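Local coordinates for protein ferredoxin-NADP reductase (Neisseria gonorrhoeae MIA_2011_03-10, PDB 5TR9) that probably transfers electrons between NADP(H) and ferredoxin or flavodoxin through a bound FAD cofactor, as in other ferredoxin-NADP reductases, at residues A[43-55]-A[62-74]. Residues are numbered along the deposited sequence; the frame is centred on the assembly and turned at random.
With FAD (flavin-adenine dinucleotide), chain C.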
loop_
_atom_site.group_PDB
_atom_site.type_symbol
_atom_site.label_atom_id
_atom_site.label_comp_id
_atom_site.label_asym_id
_atom_site.label_seq_id
_atom_site.Cartn_x
_atom_site.Cartn_y
_atom_site.Cartn_z
ATOM N N TYR A 43 12.740 -0.081 16.784
ATOM C CA TYR A 43 11.913 -0.657 15.718
ATOM C C TYR A 43 12.361 -0.129 14.361
ATOM O O TYR A 43 12.168 1.052 14.054
ATOM C CB TYR A 43 10.436 -0.352 15.934
ATOM C CG TYR A 43 9.536 -1.133 14.997
ATOM C CD1 TYR A 43 9.205 -2.456 15.270
ATOM C CD2 TYR A 43 9.019 -0.551 13.848
ATOM C CE1 TYR A 43 8.388 -3.183 14.418
ATOM C CE2 TYR A 43 8.189 -1.273 12.976
ATOM C CZ TYR A 43 7.869 -2.587 13.280
ATOM O OH TYR A 43 7.052 -3.311 12.433
ATOM N N ARG A 44 12.916 -1.014 13.534
ATOM C CA ARG A 44 13.393 -0.675 12.199
ATOM C C ARG A 44 12.516 -1.343 11.152
ATOM O O ARG A 44 12.064 -2.479 11.340
ATOM C CB ARG A 44 14.837 -1.138 12.006
ATOM C CG ARG A 44 15.774 -0.725 13.122
ATOM C CD ARG A 44 16.087 0.753 13.041
ATOM N NE ARG A 44 16.530 1.118 11.701
ATOM C CZ ARG A 44 17.752 0.891 11.227
ATOM N NH1 ARG A 44 18.664 0.298 11.991
ATOM N NH2 ARG A 44 18.061 1.256 9.989
ATOM N N PHE A 45 12.288 -0.651 10.036
ATOM C CA PHE A 45 11.619 -1.300 8.919
ATOM C C PHE A 45 12.100 -0.657 7.631
ATOM O O PHE A 45 12.710 0.416 7.640
ATOM C CB PHE A 45 10.086 -1.237 9.042
ATOM C CG PHE A 45 9.506 0.136 8.856
ATOM C CD1 PHE A 45 9.469 1.049 9.915
ATOM C CD2 PHE A 45 8.977 0.510 7.617
ATOM C CE1 PHE A 45 8.919 2.315 9.736
ATOM C CE2 PHE A 45 8.431 1.771 7.426
ATOM C CZ PHE A 45 8.410 2.683 8.495
ATOM N N LYS A 46 11.879 -1.359 6.527
ATOM C CA LYS A 46 12.116 -0.805 5.207
ATOM C C LYS A 46 10.778 -0.412 4.599
ATOM O O LYS A 46 9.798 -1.155 4.706
ATOM C CB LYS A 46 12.826 -1.809 4.299
ATOM C CG LYS A 46 14.208 -2.208 4.768
ATOM C CD LYS A 46 14.799 -3.248 3.817
ATOM C CE LYS A 46 16.092 -3.830 4.341
ATOM N NZ LYS A 46 17.194 -2.829 4.336
ATOM N N ALA A 47 10.739 0.751 3.949
ATOM C CA ALA A 47 9.489 1.214 3.356
ATOM C C ALA A 47 8.906 0.161 2.422
ATOM O O ALA A 47 9.609 -0.392 1.569
ATOM C CB ALA A 47 9.723 2.516 2.593
ATOM N N GLY A 48 7.608 -0.126 2.608
ATOM C CA GLY A 48 6.925 -1.185 1.901
ATOM C C GLY A 48 6.635 -2.406 2.759
ATOM O O GLY A 48 5.803 -3.244 2.370
ATOM N N GLN A 49 7.282 -2.524 3.911
ATOM C CA GLN A 49 7.102 -3.679 4.777
ATOM C C GLN A 49 5.898 -3.508 5.703
ATOM O O GLN A 49 5.298 -2.431 5.811
ATOM C CB GLN A 49 8.377 -3.920 5.585
ATOM C CG GLN A 49 9.514 -4.424 4.705
ATOM C CD GLN A 49 10.686 -4.910 5.517
ATOM O OE1 GLN A 49 11.132 -4.251 6.465
ATOM N NE2 GLN A 49 11.196 -6.086 5.163
ATOM N N PHE A 50 5.527 -4.611 6.359
ATOM C CA PHE A 50 4.387 -4.610 7.265
ATOM C C PHE A 50 4.773 -5.025 8.683
ATOM O O PHE A 50 5.742 -5.762 8.913
ATOM C CB PHE A 50 3.238 -5.496 6.726
ATOM C CG PHE A 50 3.587 -6.955 6.527
ATOM C CD1 PHE A 50 3.391 -7.885 7.553
ATOM C CD2 PHE A 50 4.038 -7.414 5.294
ATOM C CE1 PHE A 50 3.677 -9.246 7.355
ATOM C CE2 PHE A 50 4.330 -8.772 5.091
ATOM C CZ PHE A 50 4.146 -9.681 6.120
ATOM N N SER A 51 4.003 -4.495 9.637
ATOM C CA SER A 51 4.080 -4.822 11.050
ATOM C C SER A 51 3.055 -5.892 11.382
ATOM O O SER A 51 2.113 -6.135 10.628
ATOM C CB SER A 51 3.780 -3.594 11.910
ATOM O OG SER A 51 4.591 -2.484 11.567
ATOM N N ARG A 52 3.244 -6.527 12.528
ATOM C CA ARG A 52 2.207 -7.347 13.140
ATOM C C ARG A 52 1.779 -6.653 14.424
ATOM O O ARG A 52 2.614 -6.387 15.295
ATOM C CB ARG A 52 2.695 -8.771 13.412
ATOM C CG ARG A 52 2.432 -9.726 12.262
ATOM C CD ARG A 52 3.023 -11.111 12.514
ATOM N NE ARG A 52 2.845 -11.585 13.887
ATOM C CZ ARG A 52 1.934 -12.479 14.270
ATOM N NH1 ARG A 52 1.095 -13.003 13.386
ATOM N NH2 ARG A 52 1.867 -12.852 15.542
ATOM N N LEU A 53 0.493 -6.330 14.516
ATOM C CA LEU A 53 -0.081 -5.627 15.652
ATOM C C LEU A 53 -1.017 -6.570 16.383
ATOM O O LEU A 53 -1.639 -7.442 15.769
ATOM C CB LEU A 53 -0.867 -4.392 15.212
ATOM C CG LEU A 53 -0.116 -3.364 14.365
ATOM C CD1 LEU A 53 -1.047 -2.198 13.979
ATOM C CD2 LEU A 53 1.111 -2.861 15.121
ATOM N N GLY A 54 -1.118 -6.388 17.697
ATOM C CA GLY A 54 -1.896 -7.321 18.487
ATOM C C GLY A 54 -2.534 -6.657 19.685
ATOM O O GLY A 54 -2.215 -5.523 20.055
ATOM N N PHE A 55 -3.456 -7.391 20.288
ATOM C CA PHE A 55 -4.056 -6.996 21.553
ATOM C C PHE A 55 -4.086 -8.187 22.493
ATOM O O PHE A 55 -4.247 -9.333 22.067
ATOM C CB PHE A 55 -5.501 -6.489 21.396
ATOM C CG PHE A 55 -5.631 -5.210 20.630
ATOM C CD1 PHE A 55 -5.340 -3.992 21.230
ATOM C CD2 PHE A 55 -6.082 -5.221 19.322
ATOM C CE1 PHE A 55 -5.474 -2.802 20.520
ATOM C CE2 PHE A 55 -6.229 -4.041 18.608
ATOM C CZ PHE A 55 -5.925 -2.831 19.209
ATOM N N ILE A 62 -4.811 -11.605 20.026
ATOM C CA ILE A 62 -5.203 -11.548 18.625
ATOM C C ILE A 62 -4.148 -10.736 17.891
ATOM O O ILE A 62 -3.692 -9.703 18.391
ATOM C CB ILE A 62 -6.620 -10.963 18.424
ATOM C CG1 ILE A 62 -6.999 -11.001 16.943
ATOM C CG2 ILE A 62 -6.747 -9.562 19.017
ATOM C CD1 ILE A 62 -8.465 -10.686 16.679
ATOM N N TRP A 63 -3.737 -11.224 16.723
ATOM C CA TRP A 63 -2.686 -10.595 15.927
ATOM C C TRP A 63 -3.124 -10.452 14.480
ATOM O O TRP A 63 -3.724 -11.379 13.920
ATOM C CB TRP A 63 -1.410 -11.426 15.943
ATOM C CG TRP A 63 -0.729 -11.500 17.257
ATOM C CD1 TRP A 63 -0.841 -12.491 18.184
ATOM C CD2 TRP A 63 0.195 -10.547 17.790
ATOM N NE1 TRP A 63 -0.044 -12.213 19.274
ATOM C CE2 TRP A 63 0.602 -11.025 19.053
ATOM C CE3 TRP A 63 0.720 -9.339 17.318
ATOM C CZ2 TRP A 63 1.509 -10.328 19.860
ATOM C CZ3 TRP A 63 1.622 -8.648 18.119
ATOM C CH2 TRP A 63 2.002 -9.144 19.376
ATOM N N ARG A 64 -2.759 -9.322 13.862
ATOM C CA ARG A 64 -3.004 -9.095 12.436
ATOM C C ARG A 64 -1.876 -8.260 11.834
ATOM O O ARG A 64 -1.235 -7.460 12.524
ATOM C CB ARG A 64 -4.344 -8.375 12.182
ATOM C CG ARG A 64 -5.602 -9.185 12.527
ATOM C CD ARG A 64 -5.783 -10.366 11.586
ATOM N NE ARG A 64 -7.098 -11.001 11.715
ATOM C CZ ARG A 64 -7.402 -11.934 12.617
ATOM N NH1 ARG A 64 -6.496 -12.334 13.511
ATOM N NH2 ARG A 64 -8.624 -12.470 12.635
ATOM N N ALA A 65 -1.670 -8.416 10.523
ATOM C CA ALA A 65 -0.630 -7.673 9.810
ATOM C C ALA A 65 -1.176 -6.384 9.193
ATOM O O ALA A 65 -2.308 -6.347 8.691
ATOM C CB ALA A 65 -0.018 -8.543 8.708
ATOM N N TYR A 66 -0.351 -5.326 9.211
ATOM C CA TYR A 66 -0.694 -4.028 8.619
ATOM C C TYR A 66 0.547 -3.416 7.995
ATOM O O TYR A 66 1.593 -3.363 8.642
ATOM C CB TYR A 66 -1.275 -3.054 9.666
ATOM C CG TYR A 66 -2.530 -3.643 10.237
ATOM C CD1 TYR A 66 -3.751 -3.481 9.589
ATOM C CD2 TYR A 66 -2.479 -4.419 11.386
ATOM C CE1 TYR A 66 -4.894 -4.086 10.075
ATOM C CE2 TYR A 66 -3.604 -5.027 11.873
ATOM C CZ TYR A 66 -4.804 -4.847 11.225
ATOM O OH TYR A 66 -5.915 -5.477 11.718
ATOM N N SER A 67 0.430 -2.935 6.760
ATOM C CA SER A 67 1.564 -2.234 6.152
ATOM C C SER A 67 1.793 -0.886 6.819
ATOM O O SER A 67 0.850 -0.129 7.060
ATOM C CB SER A 67 1.319 -2.003 4.664
ATOM O OG SER A 67 1.065 -3.226 3.992
ATOM N N VAL A 68 3.059 -0.554 7.089
ATOM C CA VAL A 68 3.339 0.762 7.661
ATOM C C VAL A 68 3.070 1.832 6.612
ATOM O O VAL A 68 3.601 1.768 5.496
ATOM C CB VAL A 68 4.782 0.847 8.175
ATOM C CG1 VAL A 68 4.993 2.200 8.861
ATOM C CG2 VAL A 68 5.068 -0.286 9.147
ATOM N N VAL A 69 2.245 2.830 6.965
ATOM C CA VAL A 69 1.989 3.917 6.023
ATOM C C VAL A 69 2.874 5.127 6.297
ATOM O O VAL A 69 3.101 5.930 5.378
ATOM C CB VAL A 69 0.500 4.336 5.993
ATOM C CG1 VAL A 69 -0.402 3.113 5.894
ATOM C CG2 VAL A 69 0.134 5.161 7.191
ATOM N N SER A 70 3.431 5.250 7.496
ATOM C CA SER A 70 4.283 6.373 7.825
ATOM C C SER A 70 5.697 6.181 7.274
ATOM O O SER A 70 6.102 5.092 6.852
ATOM C CB SER A 70 4.330 6.558 9.346
ATOM O OG SER A 70 4.474 5.288 9.976
ATOM N N ALA A 71 6.465 7.263 7.328
ATOM C CA ALA A 71 7.819 7.265 6.801
ATOM C C ALA A 71 8.768 6.497 7.711
ATOM O O ALA A 71 8.620 6.482 8.936
ATOM C CB ALA A 71 8.319 8.699 6.657
ATOM N N GLU A 72 9.787 5.895 7.088
ATOM C CA GLU A 72 10.817 5.191 7.843
ATOM C C GLU A 72 11.451 6.083 8.913
ATOM O O GLU A 72 11.853 5.588 9.973
ATOM C CB GLU A 72 11.867 4.662 6.856
ATOM C CG GLU A 72 12.798 3.581 7.377
ATOM C CD GLU A 72 13.742 3.063 6.292
ATOM O OE1 GLU A 72 14.971 3.022 6.525
ATOM O OE2 GLU A 72 13.255 2.711 5.194
ATOM N N TYR A 73 11.561 7.382 8.647
ATOM C CA TYR A 73 12.213 8.335 9.528
ATOM C C TYR A 73 11.250 9.010 10.497
ATOM O O TYR A 73 11.692 9.837 11.303
ATOM C CB TYR A 73 12.936 9.395 8.685
ATOM C CG TYR A 73 12.106 9.936 7.549
ATOM C CD1 TYR A 73 11.171 10.946 7.764
ATOM C CD2 TYR A 73 12.239 9.425 6.257
ATOM C CE1 TYR A 73 10.408 11.448 6.721
ATOM C CE2 TYR A 73 11.481 9.913 5.213
ATOM C CZ TYR A 73 10.567 10.924 5.447
ATOM O OH TYR A 73 9.794 11.407 4.419
ATOM N N ALA A 74 9.958 8.683 10.449
ATOM C CA ALA A 74 9.021 9.355 11.346
ATOM C C ALA A 74 9.195 8.857 12.783
ATOM O O ALA A 74 9.797 7.819 13.045
ATOM C CB ALA A 74 7.579 9.145 10.889
HETATM P PA FAD C . -10.305 -10.957 9.470
HETATM O O1A FAD C . -10.813 -12.117 10.261
HETATM O O2A FAD C . -8.790 -10.802 9.401
HETATM O O5B FAD C . -10.795 -11.001 7.988
HETATM C C5B FAD C . -12.177 -11.250 7.661
HETATM C C4B FAD C . -12.315 -11.081 6.168
HETATM O O4B FAD C . -12.244 -9.676 5.850
HETATM C C3B FAD C . -11.202 -11.709 5.342
HETATM O O3B FAD C . -11.445 -13.087 5.079
HETATM C C2B FAD C . -11.246 -10.887 4.052
HETATM O O2B FAD C . -12.266 -11.350 3.173
HETATM C C1B FAD C . -11.659 -9.508 4.568
HETATM N N9A FAD C . -10.576 -8.545 4.701
HETATM C C8A FAD C . -9.584 -8.527 5.643
HETATM N N7A FAD C . -8.775 -7.497 5.544
HETATM C C5A FAD C . -9.286 -6.783 4.471
HETATM C C6A FAD C . -8.880 -5.586 3.854
HETATM N N6A FAD C . -7.816 -4.878 4.247
HETATM N N1A FAD C . -9.601 -5.150 2.795
HETATM C C2A FAD C . -10.666 -5.859 2.404
HETATM N N3A FAD C . -11.141 -7.003 2.907
HETATM C C4A FAD C . -10.406 -7.408 3.952
HETATM N N1 FAD C . -5.613 -4.711 6.453
HETATM C C2 FAD C . -5.729 -3.353 6.455
HETATM O O2 FAD C . -6.810 -2.802 6.716
HETATM N N3 FAD C . -4.621 -2.578 6.133
HETATM C C4 FAD C . -3.364 -3.060 5.799
HETATM O O4 FAD C . -2.443 -2.283 5.546
HETATM C C4X FAD C . -3.258 -4.499 5.815
HETATM N N5 FAD C . -2.101 -5.044 5.488
HETATM C C5X FAD C . -2.009 -6.423 5.506
HETATM C C6 FAD C . -0.789 -7.016 5.169
HETATM C C7 FAD C . -0.643 -8.398 5.170
HETATM C C7M FAD C . 0.690 -9.007 4.817
HETATM C C8 FAD C . -1.730 -9.211 5.527
HETATM C C8M FAD C . -1.593 -10.714 5.542
HETATM C C9 FAD C . -2.950 -8.622 5.856
HETATM C C9A FAD C . -3.097 -7.239 5.855
HETATM N N10 FAD C . -4.331 -6.608 6.146
HETATM C C10 FAD C . -4.434 -5.244 6.164
HETATM C "C1'" FAD C . -5.470 -7.376 6.653
HETATM C "C2'" FAD C . -5.469 -7.334 8.192
HETATM O "O2'" FAD C . -4.396 -8.104 8.741
HETATM C "C3'" FAD C . -6.796 -7.829 8.771
HETATM O "O3'" FAD C . -7.150 -9.065 8.162
HETATM C "C4'" FAD C . -7.917 -6.787 8.729
HETATM O "O4'" FAD C . -7.576 -5.710 9.606
HETATM C "C5'" FAD C . -9.263 -7.347 9.136
HETATM O "O5'" FAD C . -9.136 -7.988 10.420
HETATM P P FAD C . -10.400 -8.628 11.133
HETATM O O1P FAD C . -11.444 -7.551 11.400
HETATM O O2P FAD C . -9.904 -9.429 12.285
HETATM O O3P FAD C . -10.960 -9.610 9.991
HETATM O O HOH W 1 5.498 0.017 4.473
HETATM O O HOH W 2 3.395 -4.525 3.276
#
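Gly54 CA packs against one face of the Trp63 indole as a CH-pi contact, 3.9 Å from the centroid of the Trp63 six-membered ring. Over the opposite face, in the modelled conformer, the Arg52 guanidinium stacks with planes 21° apart, but a second conformer makes this doubtful. On the other side of the antiparallel hairpin, Leu53 CD1 rests 3.7 Å from Tyr66 CD2.

Paired backbone bonds fix this register: Leu53 and Arg64 exchange two hydrogen bonds, flanked by equivalent pairs at Ser51-Tyr66 and Phe55-Ile62. Past the strands, Val68 N donates to Gln49 O, while Val68 CB sits over the face of the Phe45 ring, 4.2 Å from its centroid. Water 1 links Gly48 N, Gln49 O and Val68 O.

Strand 62-67, at the edge of the FAD-binding domain's antiparallel sheet, carries much of the flavin site; Arg64-Ala65-Tyr66-Ser67 matches the RxYS motif of the ferredoxin reductase family. Arg64 NE donates to FAD O2A (2.9 Å) and NH2 to O1A, its guanidinium held by NH1 to Trp63 O; Tyr66 OH pairs with FAD O4' (2.7 Å), and Ser67 N donates to FAD O4. Phe50 lays its ring over the flavin methyl C7M.

The pairing is consistent with holding Arg64, Tyr66 and Ser67 at the spacing of the pyrophosphate, ribityl and isoalloxazine groups, and the Arg64 charge probably offsets that of the phosphates.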